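Local coordinates for StAR-related lipid transfer protein 5 (Homo sapiens, PDB 2R55) that probably binds cholesterol or other sterols through its START domain and may carry them within the cell, at residues 72-86 and 218-230. Residues are numbered along the deposited sequence; the frame is centred on the assembly and turned at random.
Sequences EGIVYGTLEEVWDCV and FYANLQKAVKQFH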
loop_
_atom_site.group_PDB
_atom_site.type_symbol
_atom_site.label_atom_id
_atom_site.label_comp_id
_atom_site.label_asym_id
_atom_site.label_seq_id
_atom_site.Cartn_x
_atom_site.Cartn_y
_atom_site.Cartn_z
ATOM N N GLU A 72 11.247 0.298 3.749
ATOM C CA GLU A 72 12.168 -0.712 3.254
ATOM C C GLU A 72 12.568 -1.669 4.380
ATOM O O GLU A 72 12.814 -1.252 5.527
ATOM C CB GLU A 72 13.388 -0.065 2.582
ATOM C CG GLU A 72 14.544 -1.022 2.260
ATOM C CD GLU A 72 15.343 -0.627 1.012
ATOM O OE1 GLU A 72 15.511 0.594 0.737
ATOM O OE2 GLU A 72 15.799 -1.556 0.301
ATOM N N GLY A 73 12.615 -2.954 4.045
ATOM C CA GLY A 73 12.814 -3.983 5.047
ATOM C C GLY A 73 12.826 -5.392 4.489
ATOM O O GLY A 73 11.910 -5.793 3.738
ATOM N N ILE A 74 13.875 -6.138 4.874
ATOM C CA ILE A 74 13.991 -7.553 4.544
ATOM C C ILE A 74 12.970 -8.353 5.342
ATOM O O ILE A 74 12.976 -8.343 6.584
ATOM C CB ILE A 74 15.424 -8.093 4.802
ATOM C CG1 ILE A 74 16.431 -7.419 3.858
ATOM C CG2 ILE A 74 15.474 -9.597 4.581
ATOM C CD1 ILE A 74 17.839 -7.297 4.408
ATOM N N VAL A 75 12.075 -9.027 4.625
ATOM C CA VAL A 75 11.152 -9.968 5.260
ATOM C C VAL A 75 11.690 -11.400 5.144
ATOM O O VAL A 75 12.113 -11.844 4.067
ATOM C CB VAL A 75 9.682 -9.832 4.741
ATOM C CG1 VAL A 75 9.625 -9.663 3.235
ATOM C CG2 VAL A 75 8.837 -11.012 5.180
ATOM N N TYR A 76 11.684 -12.110 6.266
ATOM C CA TYR A 76 12.259 -13.439 6.319
ATOM C C TYR A 76 11.242 -14.491 5.880
ATOM O O TYR A 76 10.701 -15.247 6.702
ATOM C CB TYR A 76 12.805 -13.718 7.721
ATOM C CG TYR A 76 14.021 -12.894 8.098
ATOM C CD1 TYR A 76 15.220 -13.514 8.454
ATOM C CD2 TYR A 76 13.975 -11.499 8.107
ATOM C CE1 TYR A 76 16.340 -12.765 8.809
ATOM C CE2 TYR A 76 15.085 -10.743 8.455
ATOM C CZ TYR A 76 16.261 -11.379 8.806
ATOM O OH TYR A 76 17.361 -10.633 9.155
ATOM N N GLY A 77 10.991 -14.521 4.567
ATOM C CA GLY A 77 10.082 -15.485 3.951
ATOM C C GLY A 77 10.318 -15.664 2.457
ATOM O O GLY A 77 10.945 -14.817 1.806
ATOM N N THR A 78 9.816 -16.781 1.918
ATOM C CA THR A 78 9.862 -17.040 0.479
ATOM C C THR A 78 9.056 -15.968 -0.233
ATOM O O THR A 78 8.074 -15.477 0.306
ATOM C CB THR A 78 9.262 -18.417 0.108
ATOM O OG1 THR A 78 7.830 -18.340 0.141
ATOM C CG2 THR A 78 9.743 -19.503 1.058
ATOM N N LEU A 79 9.475 -15.633 -1.447
ATOM C CA LEU A 79 8.893 -14.548 -2.246
ATOM C C LEU A 79 7.381 -14.658 -2.442
ATOM O O LEU A 79 6.690 -13.650 -2.479
ATOM C CB LEU A 79 9.609 -14.460 -3.602
ATOM C CG LEU A 79 9.049 -13.656 -4.779
ATOM C CD1 LEU A 79 9.248 -12.126 -4.630
ATOM C CD2 LEU A 79 9.690 -14.137 -6.051
ATOM N N GLU A 80 6.863 -15.873 -2.562
ATOM C CA GLU A 80 5.426 -16.034 -2.809
ATOM C C GLU A 80 4.575 -16.167 -1.542
ATOM O O GLU A 80 3.344 -16.062 -1.601
ATOM C CB GLU A 80 5.169 -17.162 -3.808
ATOM C CG GLU A 80 5.498 -16.737 -5.243
ATOM C CD GLU A 80 5.900 -17.900 -6.117
ATOM O OE1 GLU A 80 5.092 -18.842 -6.266
ATOM O OE2 GLU A 80 7.024 -17.873 -6.656
ATOM N N GLU A 81 5.244 -16.375 -0.409
ATOM C CA GLU A 81 4.610 -16.223 0.892
ATOM C C GLU A 81 4.369 -14.749 1.203
ATOM O O GLU A 81 3.260 -14.364 1.590
ATOM C CB GLU A 81 5.457 -16.870 1.989
ATOM C CG GLU A 81 5.051 -18.302 2.334
ATOM C CD GLU A 81 6.091 -19.024 3.179
ATOM O OE1 GLU A 81 7.172 -18.442 3.423
ATOM O OE2 GLU A 81 5.837 -20.182 3.595
ATOM N N VAL A 82 5.397 -13.917 1.004
ATOM C CA VAL A 82 5.266 -12.490 1.297
ATOM C C VAL A 82 4.271 -11.869 0.350
ATOM O O VAL A 82 3.548 -10.962 0.734
ATOM C CB VAL A 82 6.605 -11.694 1.256
ATOM C CG1 VAL A 82 7.750 -12.513 1.808
ATOM C CG2 VAL A 82 6.915 -11.213 -0.140
ATOM N N TRP A 83 4.227 -12.361 -0.883
ATOM C CA TRP A 83 3.311 -11.799 -1.858
ATOM C C TRP A 83 1.888 -12.198 -1.508
ATOM O O TRP A 83 0.989 -11.353 -1.494
ATOM C CB TRP A 83 3.668 -12.191 -3.288
ATOM C CG TRP A 83 2.587 -11.860 -4.260
ATOM C CD1 TRP A 83 1.679 -12.720 -4.792
ATOM C CD2 TRP A 83 2.274 -10.566 -4.797
ATOM N NE1 TRP A 83 0.823 -12.054 -5.634
ATOM C CE2 TRP A 83 1.170 -10.729 -5.661
ATOM C CE3 TRP A 83 2.824 -9.292 -4.642
ATOM C CZ2 TRP A 83 0.608 -9.667 -6.370
ATOM C CZ3 TRP A 83 2.256 -8.242 -5.335
ATOM C CH2 TRP A 83 1.156 -8.436 -6.190
ATOM N N ASP A 84 1.694 -13.473 -1.186
ATOM C CA ASP A 84 0.382 -13.948 -0.740
ATOM C C ASP A 84 -0.238 -13.109 0.370
ATOM O O ASP A 84 -1.458 -12.972 0.446
ATOM C CB ASP A 84 0.430 -15.417 -0.343
ATOM C CG ASP A 84 -0.084 -16.311 -1.440
ATOM O OD1 ASP A 84 -0.544 -15.699 -2.481
ATOM O OD2 ASP A 84 -0.028 -17.602 -1.274
ATOM N N CYS A 85 0.618 -12.542 1.210
ATOM C CA CYS A 85 0.194 -11.663 2.284
ATOM C C CYS A 85 -0.340 -10.315 1.808
ATOM O O CYS A 85 -1.391 -9.858 2.286
ATOM C CB CYS A 85 1.349 -11.441 3.248
ATOM S SG CYS A 85 1.818 -12.926 4.125
ATOM N N VAL A 86 0.367 -9.688 0.871
ATOM C CA VAL A 86 0.042 -8.312 0.467
ATOM C C VAL A 86 -0.737 -8.234 -0.843
ATOM O O VAL A 86 -1.300 -7.204 -1.167
ATOM C CB VAL A 86 1.302 -7.422 0.366
ATOM C CG1 VAL A 86 2.058 -7.385 1.699
ATOM C CG2 VAL A 86 2.211 -7.900 -0.774
ATOM N N PHE A 218 3.109 -1.871 10.085
ATOM C CA PHE A 218 2.754 -2.663 8.909
ATOM C C PHE A 218 3.766 -3.812 8.734
ATOM O O PHE A 218 3.384 -4.981 8.589
ATOM C CB PHE A 218 2.680 -1.748 7.691
ATOM C CG PHE A 218 2.560 -2.463 6.368
ATOM C CD1 PHE A 218 1.314 -2.819 5.858
ATOM C CD2 PHE A 218 3.696 -2.724 5.597
ATOM C CE1 PHE A 218 1.218 -3.455 4.601
ATOM C CE2 PHE A 218 3.595 -3.370 4.366
ATOM C CZ PHE A 218 2.358 -3.733 3.867
ATOM N N TYR A 219 5.052 -3.476 8.805
ATOM C CA TYR A 219 6.112 -4.467 8.643
ATOM C C TYR A 219 6.182 -5.401 9.828
ATOM O O TYR A 219 6.376 -6.610 9.655
ATOM C CB TYR A 219 7.479 -3.805 8.407
ATOM C CG TYR A 219 7.719 -3.370 6.984
ATOM C CD1 TYR A 219 7.110 -2.221 6.468
ATOM C CD2 TYR A 219 8.577 -4.097 6.154
ATOM C CE1 TYR A 219 7.332 -1.829 5.175
ATOM C CE2 TYR A 219 8.810 -3.701 4.856
ATOM C CZ TYR A 219 8.188 -2.565 4.368
ATOM O OH TYR A 219 8.423 -2.180 3.064
ATOM N N ALA A 220 6.051 -4.843 11.026
ATOM C CA ALA A 220 5.961 -5.676 12.222
ATOM C C ALA A 220 4.882 -6.752 12.029
ATOM O O ALA A 220 5.143 -7.929 12.241
ATOM C CB ALA A 220 5.691 -4.829 13.461
ATOM N N ASN A 221 3.694 -6.348 11.581
ATOM C CA ASN A 221 2.573 -7.276 11.348
ATOM C C ASN A 221 2.877 -8.277 10.254
ATOM O O ASN A 221 2.756 -9.482 10.456
ATOM C CB ASN A 221 1.290 -6.519 10.969
ATOM C CG ASN A 221 0.578 -5.916 12.158
ATOM O OD1 ASN A 221 0.905 -6.193 13.317
ATOM N ND2 ASN A 221 -0.420 -5.080 11.876
ATOM N N LEU A 222 3.266 -7.768 9.091
ATOM C CA LEU A 222 3.627 -8.617 7.960
ATOM C C LEU A 222 4.570 -9.762 8.354
ATOM O O LEU A 222 4.410 -10.885 7.871
ATOM C CB LEU A 222 4.231 -7.772 6.838
ATOM C CG LEU A 222 4.428 -8.305 5.410
ATOM C CD1 LEU A 222 5.824 -8.862 5.220
ATOM C CD2 LEU A 222 3.369 -9.317 4.994
ATOM N N GLN A 223 5.537 -9.472 9.229
ATOM C CA GLN A 223 6.533 -10.464 9.656
ATOM C C GLN A 223 5.894 -11.635 10.394
ATOM O O GLN A 223 6.162 -12.797 10.076
ATOM C CB GLN A 223 7.624 -9.812 10.512
ATOM C CG GLN A 223 8.720 -9.126 9.692
ATOM C CD GLN A 223 9.343 -7.932 10.406
ATOM O OE1 GLN A 223 8.862 -7.497 11.463
ATOM N NE2 GLN A 223 10.415 -7.393 9.827
ATOM N N LYS A 224 5.050 -11.303 11.368
ATOM C CA LYS A 224 4.279 -12.261 12.152
ATOM C C LYS A 224 3.483 -13.217 11.259
ATOM O O LYS A 224 3.428 -14.475 11.549
ATOM C CB LYS A 224 3.342 -11.492 13.107
ATOM C CG LYS A 224 2.256 -12.310 13.865
ATOM C CD LYS A 224 1.141 -11.333 14.344
ATOM C CE LYS A 224 -0.193 -12.030 14.632
ATOM N NZ LYS A 224 -0.282 -12.626 16.013
ATOM N N ALA A 225 2.874 -12.621 10.185
ATOM C CA ALA A 225 2.029 -13.407 9.279
ATOM C C ALA A 225 2.861 -14.429 8.513
ATOM O O ALA A 225 2.474 -15.598 8.386
ATOM C CB ALA A 225 1.286 -12.505 8.328
ATOM N N VAL A 226 4.013 -13.977 8.026
ATOM C CA VAL A 226 4.984 -14.851 7.384
ATOM C C VAL A 226 5.389 -16.003 8.311
ATOM O O VAL A 226 5.315 -17.176 7.921
ATOM C CB VAL A 226 6.219 -14.052 6.909
ATOM C CG1 VAL A 226 7.413 -14.956 6.713
ATOM C CG2 VAL A 226 5.900 -13.313 5.622
ATOM N N LYS A 227 5.795 -15.666 9.537
ATOM C CA LYS A 227 6.293 -16.665 10.487
ATOM C C LYS A 227 5.321 -17.814 10.688
ATOM O O LYS A 227 5.739 -18.948 10.905
ATOM C CB LYS A 227 6.642 -16.033 11.839
ATOM C CG LYS A 227 7.906 -15.178 11.811
ATOM C CD LYS A 227 8.809 -15.484 13.008
ATOM C CE LYS A 227 10.277 -15.165 12.691
ATOM N NZ LYS A 227 11.222 -15.862 13.615
ATOM N N GLN A 228 4.031 -17.512 10.587
ATOM C CA GLN A 228 2.965 -18.489 10.787
ATOM C C GLN A 228 2.977 -19.648 9.778
ATOM O O GLN A 228 2.470 -20.728 10.076
ATOM C CB GLN A 228 1.595 -17.792 10.832
ATOM C CG GLN A 228 1.320 -17.054 12.157
ATOM C CD GLN A 228 0.081 -16.141 12.105
ATOM O OE1 GLN A 228 -1.131 -16.688 11.918
ATOM N NE2 GLN A 228 0.384 -14.739 12.300
ATOM N N PHE A 229 3.570 -19.431 8.601
ATOM C CA PHE A 229 3.730 -20.509 7.613
ATOM C C PHE A 229 4.971 -21.353 7.883
ATOM O O PHE A 229 5.056 -22.504 7.444
ATOM C CB PHE A 229 3.755 -19.966 6.178
ATOM C CG PHE A 229 2.598 -19.057 5.847
ATOM C CD1 PHE A 229 1.282 -19.521 5.909
ATOM C CD2 PHE A 229 2.824 -17.739 5.472
ATOM C CE1 PHE A 229 0.212 -18.684 5.608
ATOM C CE2 PHE A 229 1.761 -16.895 5.163
ATOM C CZ PHE A 229 0.454 -17.371 5.233
ATOM N N HIS A 230 5.926 -20.789 8.618
ATOM C CA HIS A 230 7.129 -21.527 9.011
ATOM C C HIS A 230 6.981 -22.203 10.372
ATOM O O HIS A 230 7.970 -22.616 10.983
ATOM C CB HIS A 230 8.332 -20.593 8.985
ATOM C CG HIS A 230 8.512 -19.906 7.671
ATOM N ND1 HIS A 230 8.491 -18.532 7.543
ATOM C CD2 HIS A 230 8.672 -20.409 6.421
ATOM C CE1 HIS A 230 8.654 -18.216 6.270
ATOM N NE2 HIS A 230 8.758 -19.336 5.569
#
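Leu-222 wedges its two methyls between Val-75 and Cys-85, joining the C-terminal helix to both the end of a strand and the short helix that follows it. Its CG stands anti to the backbone N (chi1 -166°), which carries the branch toward strand and short helix, where the two methyls part. CD1 meets Val-75 CG2 at 3.7 Å. CD2 rests 3.4 Å from Cys-85 CB. One turn on, Val-226 continues the apolar seam: its CG2 lies 3.8 Å from Val-75 CG2, while CG1 packs against Tyr-76 O and the CA of Gly-77, where the chain makes an inverse gamma turn centred on Tyr-76. At the other end the Tyr-219 ring presents its edge to Gly-73 O, and its hydroxyl is hydrogen-bonded to Leu-190 O. Cys-85 SG makes a sulfur-aromatic contact at the edge of the Phe-229 ring, 5.5 Å from the centroid.

The polar contact centres on Glu-81. Its OE1 comes within 2.8 Å of His-230 NE2, with carboxylate and imidazole planes turned 73° apart. Glu-81 N donates to Thr-78 OG1 and the carboxylate takes a weak bond from Thr-78 N, a capping box. The Glu-81 chain also runs past Phe-229 in van der Waals contact, OE2 lying 3.3 Å from Phe-229 CB. An alanine at Glu-81 would remove the carboxylate, and is likely to leave His-230 without this neighbour and the helix start half capped.

Strand 67-75 pairs with strand 188-197, and Trp-97 of helix 94-97 packs on Leu-222 and Ala-225, so this end of helix 204-227, the C-terminal helix of the START helix-grip fold, lies against sheet and short helices together.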